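Local coordinates for protein predicted acetamidase/formamidase (Thermoanaerobacter tengcongensis, PDB 3TKK) that binds zinc and calcium ions and probably hydrolyses carbon-nitrogen bonds in linear amides such as formamide or acetamide, at residues A[213-218]-A[249-254]; A[219-224]-A[228-233]. All blocks are in the same frame, centred on the assembly; numbering follows the deposited sequence.

Contact 1: residues A[213-218]-A[249-254]; sequences KGLNLK and AELFKK. With CA (calcium ion), chain E.
L217 and L251 bring the backbones of 213-218 and 249-254 to their nearest approach, their CA atoms 8.2 Å apart, where an extended loop passes beside helix 237-255. The loop is the connection between strands 203-212 and 221-223 of the nine-stranded mixed sheet, and it packs on a helix that follows strand 227-234 of the same sheet. No hydrogen bond spans the gap, so the meeting rests on leucine methyls. One branch of L251 does the work. Its CD1 lies 3.9 Å from CD2 of L217, the two side chains slanting past one another, and stands at a looser 4.5 Å from CD1 of L215. L217 turns its CG away from its own carbonyl carbon (chi1 -66°), which places CG beside the backbone N and carries CD2 towards the helix. Between L215 and L217 in the chain, the carbonyl O of N216 also comes within 4.2 Å of L251 CD1, so the methyl faces a short row of loop atoms. V76 of strand 76-86 also touches both L215 and L217, and Y170 and P172 of strand 168-172 touch L217; the leucines thereby continue the apolar packing of the sheet. Another side of the helix is held differently, with F252 meeting F267 of helix 260-270 in an edge-to-face stack. The example illustrates how a few methyls can join a loop to a helix whose last turn has a separate task: there the backbone O of K253 binds a calcium ion at 2.3 Å, beside two waters and the backbone O of T256.

Contact 2: residues A[219-224]-A[228-233]; sequences NPVVKT and TATIAS
V222 and I231 form an apolar centre on one face of the hairpin, where V222 CG1 lies 3.8 Å from I231 CD1 as the two side chains slant across each other. V222 reaches this place with CG1 between its backbone N and carbonyl carbon (chi1 49°), which also brings that methyl to 4.2 Å from A229 CB. L162 closes over V222 and A229. On the other face, V221 CG1 packs 3.6 Å from T228 CG2, while the second methyl of V221 lies near T230 CG2; helix 237-255 covers T230 through M248 and L251. Outward from these methyls runs the backbone ladder. V222 and A229 make a hydrogen-bonded antiparallel pair, with A229 N giving its hydrogen to V222 O at 2.7 Å and V222 N returning one to A229 O. I231 N then donates to P220 O at 2.9 Å. At the polar edge, the aliphatic CG of K223 lies 3.5 Å from T228 OG1, whose hydrogen-bond partner is N291 OD1. A valine in place of T228 would probably leave N291 OD1 without this hydroxyl partner. T230 OG1 bonds to the backbone O of A244, and N219 ND2 to D247, both on the helix. A water donates to N219 OD1 at 2.7 Å and accepts from S233 N, linking the loop residue N219 to S233 of strand 227-234, beyond the I231-P220 bond. The whole is an antiparallel beta hairpin, its strands at 160°, set inside the large mixed sheet between strands 168-172 and 283-290.

How the contacts relate
Contact 2 belongs to the interior, nearly all its touching residues being buried, whereas contact 1 lies further out, its centre about 21 Å from the centre of the chain, against about 10 Å for contact 2, and is only partly buried. The elements are consecutive: segment 213-218 runs straight into 219-224, and strand 227-234 leads into helix 237-255, so the hairpin is nested within the loop that contact 1 closes. Chemistry follows place. Backbone hydrogen bonds set the register inside the sheet, while contact 1, in the connection beyond the strand ends, has methyl packing and no hydrogen bond between its segments. The two meet through L251, whose CD2 lies 4.0 Å from T230 CG2.

Contact 1: residues A[213-218]-A[249-254]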
loop_
_atom_site.group_PDB
_atom_site.type_symbol
_atom_site.label_atom_id
_atom_site.label_comp_id
_atom_site.label_asym_id
_atom_site.label_seq_id
_atom_site.Cartn_x
_atom_site.Cartn_y
_atom_site.Cartn_z
ATOM N N LYS A 213 20.739 -22.562 0.397
ATOM C CA LYS A 213 22.150 -22.164 0.566
ATOM C C LYS A 213 22.664 -21.125 -0.450
ATOM O O LYS A 213 22.205 -21.058 -1.580
ATOM C CB LYS A 213 23.071 -23.412 0.484
ATOM C CG LYS A 213 22.599 -24.598 1.317
ATOM C CD LYS A 213 23.066 -24.353 2.720
ATOM C CE LYS A 213 23.080 -25.612 3.555
ATOM N NZ LYS A 213 23.363 -25.287 4.957
ATOM N N GLY A 214 23.623 -20.309 -0.050
ATOM C CA GLY A 214 24.106 -19.274 -0.948
ATOM C C GLY A 214 23.163 -18.122 -1.347
ATOM O O GLY A 214 23.380 -17.469 -2.386
ATOM N N LEU A 215 22.160 -17.819 -0.522
ATOM C CA LEU A 215 21.325 -16.633 -0.727
ATOM C C LEU A 215 21.478 -15.808 0.545
ATOM O O LEU A 215 21.437 -16.353 1.648
ATOM C CB LEU A 215 19.874 -17.059 -0.973
ATOM C CG LEU A 215 18.851 -15.928 -0.974
ATOM C CD1 LEU A 215 19.063 -14.991 -2.195
ATOM C CD2 LEU A 215 17.461 -16.473 -0.953
ATOM N N ASN A 216 21.769 -14.523 0.415
ATOM C CA ASN A 216 21.864 -13.638 1.566
ATOM C C ASN A 216 20.565 -12.791 1.681
ATOM O O ASN A 216 20.271 -12.031 0.799
ATOM C CB ASN A 216 23.048 -12.670 1.359
ATOM C CG ASN A 216 24.342 -13.402 1.173
ATOM O OD1 ASN A 216 24.495 -14.529 1.687
ATOM N ND2 ASN A 216 25.320 -12.776 0.470
ATOM N N LEU A 217 19.761 -12.930 2.720
ATOM C CA LEU A 217 18.656 -11.957 2.905
ATOM C C LEU A 217 18.920 -11.171 4.208
ATOM O O LEU A 217 19.544 -11.718 5.163
ATOM C CB LEU A 217 17.292 -12.654 3.005
ATOM C CG LEU A 217 16.822 -13.369 1.728
ATOM C CD1 LEU A 217 15.452 -13.978 1.821
ATOM C CD2 LEU A 217 16.810 -12.289 0.644
ATOM N N LYS A 218 18.378 -9.954 4.300
ATOM C CA LYS A 218 18.502 -9.230 5.561
ATOM C C LYS A 218 17.166 -9.192 6.307
ATOM O O LYS A 218 17.114 -8.787 7.466
ATOM C CB LYS A 218 18.947 -7.768 5.327
ATOM C CG LYS A 218 20.339 -7.688 4.812
ATOM C CD LYS A 218 21.240 -8.184 5.844
ATOM C CE LYS A 218 22.716 -8.010 5.481
ATOM N NZ LYS A 218 22.988 -6.664 4.920
ATOM N N ALA A 249 16.592 -3.377 -3.605
ATOM C CA ALA A 249 17.613 -2.792 -4.485
ATOM C C ALA A 249 18.938 -3.626 -4.380
ATOM O O ALA A 249 19.692 -3.854 -5.359
ATOM C CB ALA A 249 17.887 -1.310 -4.128
ATOM N N GLU A 250 19.284 -4.018 -3.170
ATOM C CA GLU A 250 20.433 -4.891 -2.993
ATOM C C GLU A 250 20.253 -6.284 -3.695
ATOM O O GLU A 250 21.211 -6.793 -4.282
ATOM C CB GLU A 250 20.781 -4.983 -1.482
ATOM C CG GLU A 250 21.920 -5.894 -1.136
ATOM C CD GLU A 250 23.292 -5.247 -1.338
ATOM O OE1 GLU A 250 23.362 -4.066 -1.809
ATOM O OE2 GLU A 250 24.328 -5.931 -1.002
ATOM N N LEU A 251 19.072 -6.912 -3.638
ATOM C CA LEU A 251 18.855 -8.157 -4.376
ATOM C C LEU A 251 19.162 -7.891 -5.818
ATOM O O LEU A 251 19.859 -8.667 -6.457
ATOM C CB LEU A 251 17.442 -8.706 -4.333
ATOM C CG LEU A 251 17.039 -9.777 -3.283
ATOM C CD1 LEU A 251 18.214 -10.614 -2.638
ATOM C CD2 LEU A 251 16.010 -9.282 -2.230
ATOM N N PHE A 252 18.627 -6.822 -6.374
ATOM C CA PHE A 252 18.909 -6.482 -7.813
ATOM C C PHE A 252 20.368 -6.167 -8.076
ATOM O O PHE A 252 20.966 -6.590 -9.088
ATOM C CB PHE A 252 17.991 -5.350 -8.354
ATOM C CG PHE A 252 16.660 -5.865 -8.869
ATOM C CD1 PHE A 252 15.704 -6.391 -8.010
ATOM C CD2 PHE A 252 16.412 -5.872 -10.220
ATOM C CE1 PHE A 252 14.509 -6.952 -8.516
ATOM C CE2 PHE A 252 15.216 -6.382 -10.728
ATOM C CZ PHE A 252 14.279 -6.907 -9.877
ATOM N N LYS A 253 20.989 -5.437 -7.176
ATOM C CA LYS A 253 22.362 -5.073 -7.402
ATOM C C LYS A 253 23.240 -6.357 -7.455
ATOM O O LYS A 253 24.069 -6.556 -8.317
ATOM C CB LYS A 253 22.804 -4.185 -6.252
ATOM C CG LYS A 253 24.319 -4.030 -6.120
ATOM C CD LYS A 253 24.748 -2.758 -5.420
ATOM C CE LYS A 253 26.041 -3.005 -4.609
ATOM N NZ LYS A 253 26.870 -1.763 -4.654
ATOM N N LYS A 254 22.992 -7.249 -6.532
ATOM C CA LYS A 254 23.874 -8.413 -6.345
ATOM C C LYS A 254 23.578 -9.579 -7.288
ATOM O O LYS A 254 24.390 -10.512 -7.357
ATOM C CB LYS A 254 23.911 -8.863 -4.884
ATOM C CG LYS A 254 24.282 -7.675 -3.933
ATOM C CD LYS A 254 24.991 -8.162 -2.650
ATOM C CE LYS A 254 26.504 -7.978 -2.703
ATOM N NZ LYS A 254 26.713 -6.539 -3.063
HETATM CA CA CA E . 25.557 -6.300 -10.002
HETATM O O HOH W 1 26.861 -4.848 -9.387
HETATM O O HOH W 2 24.853 -4.373 -10.840
#

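Contact 2: residues A[219-224]-A[228-233]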
loop_
_atom_site.group_PDB
_atom_site.type_symbol
_atom_site.label_atom_id
_atom_site.label_comp_id
_atom_site.label_asym_id
_atom_site.label_seq_id
_atom_site.Cartn_x
_atom_site.Cartn_y
_atom_site.Cartn_z
ATOM N N ASN A 219 16.101 -9.540 5.613
ATOM C CA ASN A 219 14.709 -9.413 6.083
ATOM C C ASN A 219 13.875 -10.364 5.269
ATOM O O ASN A 219 14.386 -10.844 4.301
ATOM C CB ASN A 219 14.193 -8.022 5.820
ATOM C CG ASN A 219 14.607 -7.071 6.857
ATOM O OD1 ASN A 219 14.224 -7.220 7.963
ATOM N ND2 ASN A 219 15.319 -6.059 6.508
ATOM N N PRO A 220 12.582 -10.576 5.612
ATOM C CA PRO A 220 11.898 -11.665 4.952
ATOM C C PRO A 220 11.446 -11.191 3.637
ATOM O O PRO A 220 11.380 -9.952 3.359
ATOM C CB PRO A 220 10.636 -11.883 5.818
ATOM C CG PRO A 220 11.161 -11.412 7.173
ATOM C CD PRO A 220 11.854 -10.155 6.817
ATOM N N VAL A 221 11.093 -12.170 2.841
ATOM C CA VAL A 221 10.558 -11.897 1.506
ATOM C C VAL A 221 9.361 -12.843 1.255
ATOM O O VAL A 221 9.354 -13.965 1.767
ATOM C CB VAL A 221 11.631 -12.258 0.425
ATOM C CG1 VAL A 221 10.937 -12.314 -1.061
ATOM C CG2 VAL A 221 12.792 -11.267 0.471
ATOM N N VAL A 222 8.312 -12.375 0.606
ATOM C CA VAL A 222 7.156 -13.280 0.317
ATOM C C VAL A 222 7.010 -13.338 -1.131
ATOM O O VAL A 222 7.118 -12.293 -1.874
ATOM C CB VAL A 222 5.789 -12.907 1.044
ATOM C CG1 VAL A 222 5.489 -11.468 0.869
ATOM C CG2 VAL A 222 4.604 -13.832 0.384
ATOM N N LYS A 223 6.754 -14.543 -1.639
ATOM C CA LYS A 223 6.566 -14.615 -3.083
ATOM C C LYS A 223 5.228 -15.308 -3.282
ATOM O O LYS A 223 4.982 -16.325 -2.651
ATOM C CB LYS A 223 7.650 -15.479 -3.711
ATOM C CG LYS A 223 7.374 -15.800 -5.256
ATOM C CD LYS A 223 8.522 -16.655 -5.875
ATOM C CE LYS A 223 8.156 -17.157 -7.326
ATOM N NZ LYS A 223 9.188 -18.163 -7.660
ATOM N N THR A 224 4.366 -14.766 -4.141
ATOM C CA THR A 224 3.075 -15.339 -4.329
ATOM C C THR A 224 3.166 -15.772 -5.743
ATOM O O THR A 224 4.241 -15.726 -6.379
ATOM C CB THR A 224 1.910 -14.300 -4.166
ATOM O OG1 THR A 224 2.028 -13.373 -5.262
ATOM C CG2 THR A 224 2.049 -13.454 -2.769
ATOM N N THR A 228 6.604 -10.648 -5.795
ATOM C CA THR A 228 7.626 -11.004 -4.865
ATOM C C THR A 228 7.859 -9.748 -4.085
ATOM O O THR A 228 8.051 -8.683 -4.688
ATOM C CB THR A 228 8.984 -11.407 -5.593
ATOM O OG1 THR A 228 8.786 -12.684 -6.197
ATOM C CG2 THR A 228 10.095 -11.688 -4.505
ATOM N N ALA A 229 7.789 -9.784 -2.750
ATOM C CA ALA A 229 7.839 -8.473 -2.083
ATOM C C ALA A 229 8.767 -8.577 -0.909
ATOM O O ALA A 229 8.635 -9.559 -0.201
ATOM C CB ALA A 229 6.433 -8.176 -1.508
ATOM N N THR A 230 9.644 -7.585 -0.661
ATOM C CA THR A 230 10.509 -7.688 0.481
ATOM C C THR A 230 9.629 -7.167 1.544
ATOM O O THR A 230 8.719 -6.323 1.199
ATOM C CB THR A 230 11.749 -6.746 0.268
ATOM O OG1 THR A 230 11.296 -5.503 -0.362
ATOM C CG2 THR A 230 12.771 -7.391 -0.809
ATOM N N ILE A 231 9.867 -7.568 2.830
ATOM C CA ILE A 231 9.021 -7.077 3.971
ATOM C C ILE A 231 9.982 -6.435 4.988
ATOM O O ILE A 231 11.109 -6.968 5.151
ATOM C CB ILE A 231 8.444 -8.274 4.691
ATOM C CG1 ILE A 231 7.673 -9.244 3.694
ATOM C CG2 ILE A 231 7.478 -7.810 5.903
ATOM C CD1 ILE A 231 6.521 -8.633 3.173
ATOM N N ALA A 232 9.641 -5.318 5.605
ATOM C CA ALA A 232 10.519 -4.831 6.719
ATOM C C ALA A 232 9.687 -4.156 7.802
ATOM O O ALA A 232 8.619 -3.648 7.446
ATOM C CB ALA A 232 11.452 -3.805 6.201
ATOM N N SER A 233 10.249 -4.006 9.059
ATOM C CA SER A 233 9.489 -3.346 10.098
ATOM C C SER A 233 10.436 -2.355 10.784
ATOM O O SER A 233 11.613 -2.582 10.760
ATOM C CB SER A 233 8.912 -4.405 11.124
ATOM O OG SER A 233 8.207 -5.449 10.383
HETATM O O HOH W 3 12.278 -6.009 9.432
#